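PfhB2 (Pasteurella multocida, PDB 6U8T) is a toxin whose YopT domain, of the Yersinia/Haemophilus virulence surface antigen family, acts as a cysteine protease. Local coordinates at the interface of chains A and B. Coordinates in Å, arbitrary orientation; residue numbers count along the deposited sequence, not the author numbering. Chains: chain A/B, PfhB2.

The interface of chains A and B. Residues chain A 45, 49, 62; chain B 164, 173, 175, 181.
A helix-on-sheet interface joins two copies of the YopT-type protease domain: A:Trp45, on the long helix 20-49, lies over strands 160-168, 171-176 and 180-184 of chain B. Two-fold symmetry repeats the contact with the chains exchanged, so this patch helps hold the deposited dimer together, though the structure alone does not show that the dimer forms outside the crystal. With CG anti to the backbone N (chi1 -173°), A:Trp45 turns its indole down onto B:Phe175. The phenyl ring stacks nearly parallel, 8° between planes, against the five-membered ring, with centroids 4.2 Å apart, while B:Phe175 CB lies beneath the six-membered ring as a CH-pi contact. A:Lys49 CG covers the other indole face, 3.8 Å above its plane, so the ring is sandwiched between its own helix and the partner's sheet. B:Val173 CG1 fills in at the benzo edge, 3.6 Å from A:Trp45 CZ2, and B:Ser164 CB packs 3.8 Å from A:Trp45 CE3. At the pyrrole edge, A:Trp45 NE1 gives B:Glu181 OE1 an almost straight hydrogen bond of 2.9 Å, in the indole plane but from above the carboxylate plane. A:Tyr62 OH donates to B:Glu181 OE1 (2.6 Å) from the opposite face of the carboxylate, and the two donors should restrain rotation of this group. The bent chain of A:Lys49 runs out past the indole rim, bringing its terminal amine NZ 3.7 Å from B:Glu181 OE2 in a long salt bridge.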
# COMPACT_ATOMS: atom_id res chain seq x y z
N TRP A 45 -20.15 10.40 -13.49
CA TRP A 45 -19.88 11.86 -13.46
C TRP A 45 -19.45 12.34 -14.85
O TRP A 45 -19.97 13.36 -15.32
CB TRP A 45 -18.81 12.18 -12.42
CG TRP A 45 -18.56 13.63 -12.18
CD1 TRP A 45 -19.22 14.44 -11.29
CD2 TRP A 45 -17.57 14.46 -12.80
NE1 TRP A 45 -18.69 15.70 -11.31
CE2 TRP A 45 -17.67 15.74 -12.21
CE3 TRP A 45 -16.61 14.27 -13.80
CZ2 TRP A 45 -16.85 16.81 -12.58
CZ3 TRP A 45 -15.80 15.33 -14.18
CH2 TRP A 45 -15.93 16.58 -13.57
N LYS A 49 -21.57 14.99 -17.27
CA LYS A 49 -21.04 16.32 -17.65
C LYS A 49 -21.00 16.47 -19.17
O LYS A 49 -21.20 17.60 -19.64
CB LYS A 49 -19.64 16.54 -17.07
CG LYS A 49 -19.59 16.67 -15.56
CD LYS A 49 -20.43 17.77 -14.94
CE LYS A 49 -19.65 19.06 -14.69
NZ LYS A 49 -19.91 19.64 -13.36
N TYR A 62 -26.72 14.70 -8.13
CA TYR A 62 -26.80 14.95 -6.70
C TYR A 62 -28.27 15.10 -6.28
O TYR A 62 -29.02 15.79 -6.99
CB TYR A 62 -25.96 16.18 -6.33
CG TYR A 62 -24.55 16.16 -6.87
CD1 TYR A 62 -23.75 15.03 -6.72
CD2 TYR A 62 -24.01 17.25 -7.53
CE1 TYR A 62 -22.46 14.99 -7.21
CE2 TYR A 62 -22.71 17.23 -8.02
CZ TYR A 62 -21.94 16.09 -7.86
OH TYR A 62 -20.67 16.04 -8.34
N SER B 164 -11.70 12.53 -11.40
CA SER B 164 -12.04 13.03 -12.75
C SER B 164 -11.99 14.55 -12.77
O SER B 164 -11.93 15.18 -11.73
CB SER B 164 -13.35 12.48 -13.20
OG SER B 164 -14.36 12.74 -12.26
N VAL B 173 -13.09 21.92 -13.27
CA VAL B 173 -13.96 21.19 -12.31
C VAL B 173 -13.24 19.89 -11.95
O VAL B 173 -12.93 19.14 -12.87
CB VAL B 173 -15.37 20.95 -12.88
CG1 VAL B 173 -16.27 20.30 -11.84
CG2 VAL B 173 -15.99 22.24 -13.37
N PHE B 175 -13.31 16.35 -9.52
CA PHE B 175 -14.26 15.48 -8.78
C PHE B 175 -13.50 14.30 -8.20
O PHE B 175 -12.83 13.56 -8.96
CB PHE B 175 -15.43 15.04 -9.67
CG PHE B 175 -16.33 14.05 -8.99
CD1 PHE B 175 -17.24 14.45 -8.02
CD2 PHE B 175 -16.25 12.69 -9.30
CE1 PHE B 175 -18.04 13.52 -7.37
CE2 PHE B 175 -17.07 11.78 -8.65
CZ PHE B 175 -17.97 12.19 -7.70
N GLU B 181 -17.02 17.51 -5.27
CA GLU B 181 -16.77 18.30 -6.49
C GLU B 181 -16.32 19.70 -6.10
O GLU B 181 -16.91 20.33 -5.22
CB GLU B 181 -18.04 18.29 -7.33
CG GLU B 181 -17.83 18.90 -8.71
CD GLU B 181 -19.12 19.03 -9.49
OE1 GLU B 181 -19.70 18.00 -9.82
OE2 GLU B 181 -19.54 20.17 -9.72